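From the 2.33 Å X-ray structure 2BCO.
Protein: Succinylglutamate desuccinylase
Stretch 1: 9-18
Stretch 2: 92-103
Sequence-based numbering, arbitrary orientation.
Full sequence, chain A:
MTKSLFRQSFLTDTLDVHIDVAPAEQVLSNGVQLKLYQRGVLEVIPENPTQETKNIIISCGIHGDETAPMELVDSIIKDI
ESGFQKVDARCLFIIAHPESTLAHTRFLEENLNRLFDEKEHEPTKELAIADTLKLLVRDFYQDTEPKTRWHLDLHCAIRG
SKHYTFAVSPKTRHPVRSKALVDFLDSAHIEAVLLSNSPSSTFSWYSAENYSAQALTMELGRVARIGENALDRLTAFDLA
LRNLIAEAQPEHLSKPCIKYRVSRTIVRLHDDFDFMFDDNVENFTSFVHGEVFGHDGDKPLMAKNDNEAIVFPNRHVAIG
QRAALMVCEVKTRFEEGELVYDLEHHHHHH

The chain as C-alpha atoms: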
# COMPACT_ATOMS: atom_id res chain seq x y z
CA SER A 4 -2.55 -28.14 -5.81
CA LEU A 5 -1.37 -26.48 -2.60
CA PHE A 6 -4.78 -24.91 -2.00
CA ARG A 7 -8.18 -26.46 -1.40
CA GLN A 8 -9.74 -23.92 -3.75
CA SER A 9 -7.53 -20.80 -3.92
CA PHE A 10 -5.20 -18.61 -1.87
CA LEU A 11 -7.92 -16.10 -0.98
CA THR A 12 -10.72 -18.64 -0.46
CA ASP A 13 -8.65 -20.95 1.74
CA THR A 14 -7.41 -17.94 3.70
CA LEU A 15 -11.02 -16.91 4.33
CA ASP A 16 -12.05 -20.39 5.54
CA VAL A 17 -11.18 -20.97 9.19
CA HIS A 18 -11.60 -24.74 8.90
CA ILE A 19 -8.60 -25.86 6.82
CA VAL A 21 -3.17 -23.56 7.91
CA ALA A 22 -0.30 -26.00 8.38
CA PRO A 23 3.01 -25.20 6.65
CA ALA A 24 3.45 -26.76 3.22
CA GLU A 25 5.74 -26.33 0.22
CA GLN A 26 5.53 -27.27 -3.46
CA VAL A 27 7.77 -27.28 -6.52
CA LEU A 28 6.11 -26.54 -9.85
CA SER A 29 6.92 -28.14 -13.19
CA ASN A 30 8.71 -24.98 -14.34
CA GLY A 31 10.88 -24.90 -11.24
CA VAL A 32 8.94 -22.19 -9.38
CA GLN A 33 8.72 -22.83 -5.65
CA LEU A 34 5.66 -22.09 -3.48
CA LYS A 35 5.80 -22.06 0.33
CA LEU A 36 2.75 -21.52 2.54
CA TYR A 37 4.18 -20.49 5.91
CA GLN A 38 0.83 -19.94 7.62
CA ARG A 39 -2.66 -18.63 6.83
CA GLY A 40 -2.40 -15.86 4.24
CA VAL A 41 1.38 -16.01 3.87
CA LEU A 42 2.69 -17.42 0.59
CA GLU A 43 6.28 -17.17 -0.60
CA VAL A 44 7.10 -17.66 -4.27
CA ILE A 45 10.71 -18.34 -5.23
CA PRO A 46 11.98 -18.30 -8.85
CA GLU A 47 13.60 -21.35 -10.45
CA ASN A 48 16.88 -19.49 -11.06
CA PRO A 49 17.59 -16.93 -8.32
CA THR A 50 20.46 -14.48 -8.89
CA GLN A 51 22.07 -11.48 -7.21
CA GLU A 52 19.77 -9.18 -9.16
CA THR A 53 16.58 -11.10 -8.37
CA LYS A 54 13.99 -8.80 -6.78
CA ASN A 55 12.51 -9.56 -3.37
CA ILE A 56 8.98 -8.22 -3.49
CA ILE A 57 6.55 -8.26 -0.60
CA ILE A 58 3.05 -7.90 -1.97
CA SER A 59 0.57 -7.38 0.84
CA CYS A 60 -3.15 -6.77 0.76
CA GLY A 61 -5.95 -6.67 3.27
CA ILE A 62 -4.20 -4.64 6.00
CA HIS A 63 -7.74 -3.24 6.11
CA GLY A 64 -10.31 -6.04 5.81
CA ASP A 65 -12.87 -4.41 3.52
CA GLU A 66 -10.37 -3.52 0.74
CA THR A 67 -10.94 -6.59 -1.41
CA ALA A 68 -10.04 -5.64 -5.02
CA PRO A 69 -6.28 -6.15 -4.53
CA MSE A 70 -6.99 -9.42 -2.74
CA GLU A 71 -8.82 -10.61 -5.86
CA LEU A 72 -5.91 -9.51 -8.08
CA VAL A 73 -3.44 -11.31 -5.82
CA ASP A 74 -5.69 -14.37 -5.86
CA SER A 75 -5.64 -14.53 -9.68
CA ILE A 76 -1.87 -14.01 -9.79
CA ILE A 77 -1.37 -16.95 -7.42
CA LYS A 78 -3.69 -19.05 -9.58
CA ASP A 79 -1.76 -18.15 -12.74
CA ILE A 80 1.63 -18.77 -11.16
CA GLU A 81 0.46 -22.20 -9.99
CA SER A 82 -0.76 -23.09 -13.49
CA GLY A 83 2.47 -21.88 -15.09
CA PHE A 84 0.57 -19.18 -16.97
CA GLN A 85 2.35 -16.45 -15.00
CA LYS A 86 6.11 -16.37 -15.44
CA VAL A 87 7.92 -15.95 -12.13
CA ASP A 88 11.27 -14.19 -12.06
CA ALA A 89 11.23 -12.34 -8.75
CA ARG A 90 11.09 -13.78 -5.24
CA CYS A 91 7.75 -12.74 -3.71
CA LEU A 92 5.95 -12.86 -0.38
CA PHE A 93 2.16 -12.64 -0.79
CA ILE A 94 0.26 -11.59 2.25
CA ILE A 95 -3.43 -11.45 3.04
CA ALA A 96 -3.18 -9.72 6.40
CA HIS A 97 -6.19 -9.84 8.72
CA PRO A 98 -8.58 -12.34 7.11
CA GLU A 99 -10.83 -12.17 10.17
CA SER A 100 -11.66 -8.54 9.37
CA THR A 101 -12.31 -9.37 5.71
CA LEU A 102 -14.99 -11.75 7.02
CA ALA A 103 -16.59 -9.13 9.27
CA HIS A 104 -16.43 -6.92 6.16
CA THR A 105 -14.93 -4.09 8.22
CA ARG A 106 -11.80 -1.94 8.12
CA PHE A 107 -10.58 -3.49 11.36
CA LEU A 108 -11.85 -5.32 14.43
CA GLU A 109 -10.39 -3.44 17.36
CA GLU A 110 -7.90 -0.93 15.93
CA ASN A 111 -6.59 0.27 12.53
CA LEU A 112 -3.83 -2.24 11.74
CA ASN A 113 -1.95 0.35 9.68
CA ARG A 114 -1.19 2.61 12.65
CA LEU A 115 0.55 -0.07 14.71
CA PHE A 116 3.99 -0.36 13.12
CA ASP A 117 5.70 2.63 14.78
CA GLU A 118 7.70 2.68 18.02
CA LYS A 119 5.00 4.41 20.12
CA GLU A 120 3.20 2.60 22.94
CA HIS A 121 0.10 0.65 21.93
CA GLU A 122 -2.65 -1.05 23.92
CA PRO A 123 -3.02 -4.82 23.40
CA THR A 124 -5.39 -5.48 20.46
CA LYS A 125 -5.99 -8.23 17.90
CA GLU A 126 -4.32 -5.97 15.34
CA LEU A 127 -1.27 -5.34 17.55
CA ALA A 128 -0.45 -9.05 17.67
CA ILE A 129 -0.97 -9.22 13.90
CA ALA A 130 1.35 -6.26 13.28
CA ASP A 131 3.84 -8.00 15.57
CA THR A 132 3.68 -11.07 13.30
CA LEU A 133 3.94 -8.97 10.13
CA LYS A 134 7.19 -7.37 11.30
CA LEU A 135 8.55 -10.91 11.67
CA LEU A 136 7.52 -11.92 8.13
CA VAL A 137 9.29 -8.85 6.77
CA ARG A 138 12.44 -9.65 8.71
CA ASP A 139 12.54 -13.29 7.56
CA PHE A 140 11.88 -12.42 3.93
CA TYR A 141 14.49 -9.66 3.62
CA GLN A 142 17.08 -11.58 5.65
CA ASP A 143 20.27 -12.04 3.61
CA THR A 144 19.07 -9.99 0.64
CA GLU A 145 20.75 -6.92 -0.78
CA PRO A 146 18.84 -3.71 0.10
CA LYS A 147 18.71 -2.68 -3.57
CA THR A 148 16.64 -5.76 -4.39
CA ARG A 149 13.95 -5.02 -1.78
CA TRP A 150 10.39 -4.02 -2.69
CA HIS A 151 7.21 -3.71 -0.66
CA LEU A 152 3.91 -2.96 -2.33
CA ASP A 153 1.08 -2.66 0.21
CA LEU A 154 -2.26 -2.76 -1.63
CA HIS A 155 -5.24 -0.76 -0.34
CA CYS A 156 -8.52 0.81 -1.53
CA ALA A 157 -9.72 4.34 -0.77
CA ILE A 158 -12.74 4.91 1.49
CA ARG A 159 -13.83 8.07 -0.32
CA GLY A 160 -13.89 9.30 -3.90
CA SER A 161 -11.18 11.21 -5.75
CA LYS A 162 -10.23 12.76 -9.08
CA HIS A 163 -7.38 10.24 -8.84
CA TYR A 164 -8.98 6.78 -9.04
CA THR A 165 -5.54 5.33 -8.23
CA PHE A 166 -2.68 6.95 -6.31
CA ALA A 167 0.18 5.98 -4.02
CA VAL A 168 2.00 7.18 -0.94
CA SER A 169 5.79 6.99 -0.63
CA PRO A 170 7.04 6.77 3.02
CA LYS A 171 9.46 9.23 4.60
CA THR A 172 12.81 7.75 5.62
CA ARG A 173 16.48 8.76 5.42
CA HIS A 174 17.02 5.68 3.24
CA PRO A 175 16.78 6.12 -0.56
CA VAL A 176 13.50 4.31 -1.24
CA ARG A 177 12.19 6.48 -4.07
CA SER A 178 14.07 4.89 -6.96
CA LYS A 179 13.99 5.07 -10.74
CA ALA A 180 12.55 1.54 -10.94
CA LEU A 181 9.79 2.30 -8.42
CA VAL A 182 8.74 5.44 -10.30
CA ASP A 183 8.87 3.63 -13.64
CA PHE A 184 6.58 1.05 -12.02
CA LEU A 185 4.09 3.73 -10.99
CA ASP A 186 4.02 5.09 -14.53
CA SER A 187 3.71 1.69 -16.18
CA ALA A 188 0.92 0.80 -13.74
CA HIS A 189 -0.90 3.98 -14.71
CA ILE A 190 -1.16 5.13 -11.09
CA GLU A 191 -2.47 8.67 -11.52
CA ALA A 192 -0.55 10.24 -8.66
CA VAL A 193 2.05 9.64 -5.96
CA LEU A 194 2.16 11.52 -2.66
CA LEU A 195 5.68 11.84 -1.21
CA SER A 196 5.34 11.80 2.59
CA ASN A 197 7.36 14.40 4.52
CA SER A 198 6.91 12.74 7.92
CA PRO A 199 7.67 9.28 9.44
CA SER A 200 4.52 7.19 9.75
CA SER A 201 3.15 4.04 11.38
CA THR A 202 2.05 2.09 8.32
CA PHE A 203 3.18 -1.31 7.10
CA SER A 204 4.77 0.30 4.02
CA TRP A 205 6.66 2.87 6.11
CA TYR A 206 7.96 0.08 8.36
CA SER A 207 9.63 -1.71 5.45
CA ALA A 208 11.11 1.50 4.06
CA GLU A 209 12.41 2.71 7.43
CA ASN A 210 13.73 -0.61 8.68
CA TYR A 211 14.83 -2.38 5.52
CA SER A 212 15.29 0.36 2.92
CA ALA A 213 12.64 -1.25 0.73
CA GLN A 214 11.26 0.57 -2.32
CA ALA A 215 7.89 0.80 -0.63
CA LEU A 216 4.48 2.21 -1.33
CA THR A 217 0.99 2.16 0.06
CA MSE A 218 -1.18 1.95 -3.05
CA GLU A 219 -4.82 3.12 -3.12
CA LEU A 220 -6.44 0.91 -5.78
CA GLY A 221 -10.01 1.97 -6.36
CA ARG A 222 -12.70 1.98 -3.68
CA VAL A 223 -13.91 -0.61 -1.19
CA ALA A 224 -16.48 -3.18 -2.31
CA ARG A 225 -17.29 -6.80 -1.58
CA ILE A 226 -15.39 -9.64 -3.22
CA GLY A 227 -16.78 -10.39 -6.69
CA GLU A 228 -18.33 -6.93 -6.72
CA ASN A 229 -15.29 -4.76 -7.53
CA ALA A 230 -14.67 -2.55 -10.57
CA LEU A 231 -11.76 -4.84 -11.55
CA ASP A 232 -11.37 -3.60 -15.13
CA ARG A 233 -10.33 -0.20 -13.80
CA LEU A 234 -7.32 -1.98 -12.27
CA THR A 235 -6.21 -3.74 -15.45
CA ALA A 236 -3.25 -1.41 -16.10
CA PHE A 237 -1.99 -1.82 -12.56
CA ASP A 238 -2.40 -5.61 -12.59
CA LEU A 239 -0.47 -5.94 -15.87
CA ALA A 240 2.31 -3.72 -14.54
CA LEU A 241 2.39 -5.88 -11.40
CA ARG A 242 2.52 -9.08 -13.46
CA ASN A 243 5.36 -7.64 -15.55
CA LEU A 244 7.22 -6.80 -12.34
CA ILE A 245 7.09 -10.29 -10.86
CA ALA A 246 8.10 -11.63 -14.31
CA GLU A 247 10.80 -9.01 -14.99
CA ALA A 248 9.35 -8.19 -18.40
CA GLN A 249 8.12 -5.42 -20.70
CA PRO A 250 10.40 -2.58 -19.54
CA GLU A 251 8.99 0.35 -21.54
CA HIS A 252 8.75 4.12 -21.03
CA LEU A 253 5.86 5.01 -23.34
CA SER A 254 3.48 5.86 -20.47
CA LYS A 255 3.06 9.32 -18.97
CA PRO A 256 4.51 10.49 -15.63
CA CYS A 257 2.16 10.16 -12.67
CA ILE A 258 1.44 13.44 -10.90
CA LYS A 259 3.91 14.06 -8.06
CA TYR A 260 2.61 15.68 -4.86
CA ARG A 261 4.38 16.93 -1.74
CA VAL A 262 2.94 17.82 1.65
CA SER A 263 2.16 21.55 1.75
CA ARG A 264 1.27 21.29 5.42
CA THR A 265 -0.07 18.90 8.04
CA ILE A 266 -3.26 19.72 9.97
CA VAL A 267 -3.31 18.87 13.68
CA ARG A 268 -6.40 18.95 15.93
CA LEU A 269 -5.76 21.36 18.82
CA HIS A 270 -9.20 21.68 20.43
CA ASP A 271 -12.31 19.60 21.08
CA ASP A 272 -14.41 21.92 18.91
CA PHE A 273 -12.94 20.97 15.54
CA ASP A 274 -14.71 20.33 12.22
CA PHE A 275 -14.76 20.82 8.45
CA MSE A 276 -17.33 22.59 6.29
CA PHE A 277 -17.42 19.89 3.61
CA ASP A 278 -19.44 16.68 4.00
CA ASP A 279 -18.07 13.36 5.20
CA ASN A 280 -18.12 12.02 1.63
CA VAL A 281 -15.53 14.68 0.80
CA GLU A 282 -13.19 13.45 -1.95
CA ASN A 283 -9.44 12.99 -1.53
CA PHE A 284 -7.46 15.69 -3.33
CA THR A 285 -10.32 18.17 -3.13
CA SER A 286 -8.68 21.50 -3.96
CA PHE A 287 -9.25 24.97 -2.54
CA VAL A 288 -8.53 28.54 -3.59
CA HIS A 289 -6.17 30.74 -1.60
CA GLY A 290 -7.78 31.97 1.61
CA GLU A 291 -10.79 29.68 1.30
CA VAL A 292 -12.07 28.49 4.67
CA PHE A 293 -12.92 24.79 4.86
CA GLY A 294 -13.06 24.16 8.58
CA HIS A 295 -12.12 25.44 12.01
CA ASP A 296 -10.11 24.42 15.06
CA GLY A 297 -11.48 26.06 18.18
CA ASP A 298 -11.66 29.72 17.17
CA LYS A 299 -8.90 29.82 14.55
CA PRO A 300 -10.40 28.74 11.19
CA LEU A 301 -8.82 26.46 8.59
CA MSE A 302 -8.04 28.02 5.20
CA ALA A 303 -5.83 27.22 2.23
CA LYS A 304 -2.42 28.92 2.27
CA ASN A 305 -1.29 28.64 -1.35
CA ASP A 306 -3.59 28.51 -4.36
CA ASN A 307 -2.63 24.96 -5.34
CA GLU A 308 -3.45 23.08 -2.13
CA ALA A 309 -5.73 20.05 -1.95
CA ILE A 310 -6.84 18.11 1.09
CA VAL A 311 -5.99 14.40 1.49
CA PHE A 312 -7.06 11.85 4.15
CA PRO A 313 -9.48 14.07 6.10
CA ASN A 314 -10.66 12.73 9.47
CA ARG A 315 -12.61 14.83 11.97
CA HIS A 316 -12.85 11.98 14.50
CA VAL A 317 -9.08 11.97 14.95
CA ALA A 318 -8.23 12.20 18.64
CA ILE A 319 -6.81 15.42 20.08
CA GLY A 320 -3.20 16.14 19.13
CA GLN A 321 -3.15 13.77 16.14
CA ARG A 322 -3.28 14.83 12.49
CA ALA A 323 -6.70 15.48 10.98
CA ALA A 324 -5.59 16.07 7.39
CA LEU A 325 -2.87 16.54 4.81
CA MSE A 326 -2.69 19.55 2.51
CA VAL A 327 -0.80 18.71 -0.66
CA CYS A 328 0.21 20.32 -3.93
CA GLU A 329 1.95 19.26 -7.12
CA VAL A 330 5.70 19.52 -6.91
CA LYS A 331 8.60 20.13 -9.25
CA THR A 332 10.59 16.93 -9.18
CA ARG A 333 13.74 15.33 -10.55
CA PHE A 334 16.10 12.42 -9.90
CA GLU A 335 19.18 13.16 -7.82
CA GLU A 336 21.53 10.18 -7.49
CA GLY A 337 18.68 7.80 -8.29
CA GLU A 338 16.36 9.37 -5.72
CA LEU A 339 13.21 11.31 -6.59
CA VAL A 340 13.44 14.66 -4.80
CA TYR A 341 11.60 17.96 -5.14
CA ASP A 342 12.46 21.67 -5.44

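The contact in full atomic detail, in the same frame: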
# COMPACT_ATOMS: atom_id res chain seq x y z
N SER A 9 -8.39 -21.91 -3.49
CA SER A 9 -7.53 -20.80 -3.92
C SER A 9 -6.89 -20.14 -2.71
O SER A 9 -7.28 -20.37 -1.56
CB SER A 9 -8.33 -19.76 -4.71
OG SER A 9 -9.16 -19.00 -3.85
N PHE A 10 -5.89 -19.29 -2.96
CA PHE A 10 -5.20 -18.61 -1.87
C PHE A 10 -6.16 -17.76 -1.02
O PHE A 10 -6.15 -17.85 0.21
CB PHE A 10 -4.09 -17.74 -2.45
CG PHE A 10 -3.25 -17.03 -1.42
CD1 PHE A 10 -2.77 -17.70 -0.30
CD2 PHE A 10 -2.90 -15.69 -1.58
CE1 PHE A 10 -1.96 -17.06 0.63
CE2 PHE A 10 -2.09 -15.03 -0.66
CZ PHE A 10 -1.62 -15.72 0.45
N LEU A 11 -6.98 -16.96 -1.68
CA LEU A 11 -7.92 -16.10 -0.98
C LEU A 11 -9.10 -16.85 -0.34
O LEU A 11 -9.55 -16.50 0.75
CB LEU A 11 -8.45 -15.02 -1.93
CG LEU A 11 -9.57 -14.11 -1.41
CD1 LEU A 11 -9.11 -13.39 -0.16
CD2 LEU A 11 -9.95 -13.11 -2.49
N THR A 12 -9.60 -17.88 -1.01
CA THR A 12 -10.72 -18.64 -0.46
C THR A 12 -10.27 -19.47 0.74
O THR A 12 -10.94 -19.48 1.77
CB THR A 12 -11.36 -19.56 -1.52
OG1 THR A 12 -11.91 -18.76 -2.57
CG2 THR A 12 -12.48 -20.39 -0.89
N ASP A 13 -9.14 -20.16 0.62
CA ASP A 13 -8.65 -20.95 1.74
C ASP A 13 -8.38 -20.03 2.92
O ASP A 13 -8.73 -20.35 4.06
CB ASP A 13 -7.36 -21.69 1.38
CG ASP A 13 -7.60 -22.91 0.51
OD1 ASP A 13 -6.75 -23.81 0.53
OD2 ASP A 13 -8.63 -22.96 -0.21
N THR A 14 -7.74 -18.89 2.65
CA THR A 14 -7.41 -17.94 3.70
C THR A 14 -8.67 -17.51 4.45
O THR A 14 -8.64 -17.35 5.68
CB THR A 14 -6.71 -16.68 3.13
OG1 THR A 14 -5.44 -17.04 2.58
CG2 THR A 14 -6.49 -15.65 4.21
N LEU A 15 -9.76 -17.34 3.72
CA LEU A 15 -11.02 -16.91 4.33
C LEU A 15 -11.77 -18.01 5.09
O LEU A 15 -12.65 -17.71 5.89
CB LEU A 15 -11.93 -16.30 3.26
CG LEU A 15 -11.86 -14.76 3.17
CD1 LEU A 15 -10.43 -14.29 3.36
CD2 LEU A 15 -12.41 -14.28 1.83
N ASP A 16 -11.40 -19.27 4.86
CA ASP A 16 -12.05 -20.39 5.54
C ASP A 16 -11.25 -20.82 6.76
O ASP A 16 -10.13 -21.32 6.65
CB ASP A 16 -12.22 -21.57 4.59
CG ASP A 16 -12.90 -22.76 5.25
OD1 ASP A 16 -13.82 -22.55 6.07
OD2 ASP A 16 -12.52 -23.91 4.95
N VAL A 17 -11.84 -20.62 7.94
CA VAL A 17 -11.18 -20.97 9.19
C VAL A 17 -10.93 -22.46 9.39
O VAL A 17 -10.02 -22.85 10.12
CB VAL A 17 -11.98 -20.44 10.40
CG1 VAL A 17 -11.17 -20.59 11.67
CG2 VAL A 17 -12.37 -18.99 10.17
N HIS A 18 -11.74 -23.30 8.75
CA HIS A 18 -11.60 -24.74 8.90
C HIS A 18 -10.79 -25.46 7.82
O HIS A 18 -11.33 -26.25 7.05
CB HIS A 18 -12.99 -25.38 9.00
CG HIS A 18 -13.75 -24.99 10.22
ND1 HIS A 18 -14.14 -23.69 10.47
CD2 HIS A 18 -14.19 -25.72 11.27
CE1 HIS A 18 -14.79 -23.64 11.63
NE2 HIS A 18 -14.83 -24.86 12.13
N LEU A 92 6.58 -12.45 -1.63
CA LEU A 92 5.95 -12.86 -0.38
C LEU A 92 4.55 -12.26 -0.43
O LEU A 92 4.40 -11.05 -0.24
CB LEU A 92 6.71 -12.32 0.83
CG LEU A 92 6.10 -12.78 2.17
CD1 LEU A 92 6.27 -14.28 2.30
CD2 LEU A 92 6.75 -12.07 3.34
N PHE A 93 3.55 -13.09 -0.71
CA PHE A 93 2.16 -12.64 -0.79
C PHE A 93 1.51 -12.71 0.57
O PHE A 93 1.56 -13.74 1.25
CB PHE A 93 1.35 -13.46 -1.80
CG PHE A 93 1.78 -13.27 -3.24
CD1 PHE A 93 2.80 -14.02 -3.79
CD2 PHE A 93 1.17 -12.30 -4.03
CE1 PHE A 93 3.22 -13.82 -5.11
CE2 PHE A 93 1.57 -12.08 -5.36
CZ PHE A 93 2.60 -12.85 -5.90
N ILE A 94 0.88 -11.62 0.96
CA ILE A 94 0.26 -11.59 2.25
C ILE A 94 -1.18 -11.11 2.21
O ILE A 94 -1.51 -10.12 1.55
CB ILE A 94 1.06 -10.66 3.21
CG1 ILE A 94 2.49 -11.19 3.38
CG2 ILE A 94 0.37 -10.57 4.57
CD1 ILE A 94 3.36 -10.28 4.25
N ILE A 95 -2.05 -11.85 2.89
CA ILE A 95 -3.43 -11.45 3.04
C ILE A 95 -3.44 -11.25 4.55
O ILE A 95 -3.58 -12.20 5.31
CB ILE A 95 -4.44 -12.56 2.68
CG1 ILE A 95 -4.41 -12.84 1.18
CG2 ILE A 95 -5.85 -12.15 3.10
CD1 ILE A 95 -5.24 -14.03 0.78
N ALA A 96 -3.22 -10.01 4.99
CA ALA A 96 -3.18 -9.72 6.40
C ALA A 96 -4.60 -9.57 6.91
O ALA A 96 -5.47 -9.09 6.20
CB ALA A 96 -2.41 -8.43 6.64
N HIS A 97 -4.86 -10.01 8.13
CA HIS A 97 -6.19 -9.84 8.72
C HIS A 97 -7.43 -10.45 8.06
O HIS A 97 -8.44 -9.76 7.86
CB HIS A 97 -6.45 -8.35 8.90
CG HIS A 97 -7.07 -8.02 10.21
ND1 HIS A 97 -7.55 -8.98 11.07
CD2 HIS A 97 -7.28 -6.83 10.83
CE1 HIS A 97 -8.02 -8.41 12.15
NE2 HIS A 97 -7.87 -7.10 12.03
N PRO A 98 -7.40 -11.75 7.74
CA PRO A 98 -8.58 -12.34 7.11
C PRO A 98 -9.85 -12.29 7.99
O PRO A 98 -10.97 -12.32 7.48
CB PRO A 98 -8.13 -13.77 6.81
CG PRO A 98 -7.12 -14.03 7.90
CD PRO A 98 -6.34 -12.75 7.93
N GLU A 99 -9.67 -12.21 9.30
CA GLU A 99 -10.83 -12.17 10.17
C GLU A 99 -11.65 -10.90 9.92
O GLU A 99 -12.88 -10.93 9.98
CB GLU A 99 -10.42 -12.24 11.64
CG GLU A 99 -11.59 -12.29 12.60
CD GLU A 99 -11.16 -12.53 14.04
OE1 GLU A 99 -12.04 -12.54 14.93
OE2 GLU A 99 -9.95 -12.71 14.29
N SER A 100 -10.97 -9.80 9.62
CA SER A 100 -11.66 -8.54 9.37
C SER A 100 -12.30 -8.52 7.98
O SER A 100 -13.27 -7.80 7.74
CB SER A 100 -10.68 -7.37 9.53
OG SER A 100 -11.38 -6.13 9.50
N THR A 101 -11.76 -9.30 7.06
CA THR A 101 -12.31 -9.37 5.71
C THR A 101 -13.64 -10.11 5.81
O THR A 101 -14.55 -9.89 5.01
CB THR A 101 -11.37 -10.13 4.75
OG1 THR A 101 -10.10 -9.48 4.73
CG2 THR A 101 -11.94 -10.14 3.34
N LEU A 102 -13.76 -10.99 6.81
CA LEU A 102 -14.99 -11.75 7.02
C LEU A 102 -16.06 -10.87 7.67
O LEU A 102 -17.24 -10.96 7.34
CB LEU A 102 -14.71 -12.97 7.90
CG LEU A 102 -13.87 -14.07 7.24
CD1 LEU A 102 -13.40 -15.05 8.30
CD2 LEU A 102 -14.70 -14.79 6.17
N ALA A 103 -15.65 -10.02 8.60
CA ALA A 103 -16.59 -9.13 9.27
C ALA A 103 -16.92 -7.98 8.32
O ALA A 103 -17.78 -7.15 8.61
CB ALA A 103 -15.99 -8.59 10.56

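Segments remote in sequence often meet without a single hydrogen bond between them, held largely by the fit of their surfaces. The short N-terminal helix of succinylglutamate desuccinylase, residues 10-15, illustrates the principle where it lies against strand 92-95 and the helix that begins at Pro98. The helix axis runs at 45° to the strand, 10.1 Å away at closest approach, and nearly perpendicular to the second helix, at 87° and 10.2 Å. At such separations side chains must fill the gap, and together the two stretches bury 470 Å².

The principal bump is Ile95. Its side chain, with chi1 in m and chi2 in t, extends from the strand toward the helix and delivers CD1 into a hollow formed by Phe10, Leu11 and Thr14, residues spanning about one turn. One wall is the face of the Phe10 ring: Ile95 CD1 lies 3.9 Å from the centroid of that ring, 22° off its normal, a CH-pi contact in which a methyl group rests on the aromatic cloud. Leu11 contributes backbone as well as side chain, since Leu11 CA is 3.8 Å from Ile95 CD1, and Thr14 OG1 approaches the same methyl to 3.5 Å. The hydroxyl beside this methyl is not without a partner: Thr14 OG1 donates to Phe10 O at 2.6 Å.

Phe10 is itself a bump. With chi1 in t, its ring reaches back along the strand, bringing Phe10 CE2 to 3.9 Å from Phe93 CB, while Phe10 CZ lies 3.8 Å from Phe93 O. The Phe93 side chain starts toward the helix, but its end leads away, leaving its base to meet the ring.

Further along, the backbones draw closer, from 7.6 Å between Leu11 CA and Ile95 CA to 5.9 Å between Leu15 CA and Pro98 CA. At this narrower gap it is the proline ring that meets the helix: Thr14 CG2 packs 3.6 Å from Pro98 CB, and Leu15 CD1 lies 4.2 Å from the same atom. Leu15 begins sideways, yet its end turns inward, entering a shallow hollow lined by Pro98, Thr101 and Leu102. Leu15 CG is 4.1 Å from Leu102 CD2, which also reaches to 3.6 Å from Leu15 O. Beyond the helix, the contact thins to Val17 CG2 and Leu102 CD1 at 4.5 Å, and Val17 is poorly ordered. Ile95 buries the most area of any residue in the contact, and the contact ends at Val17 in a single long approach.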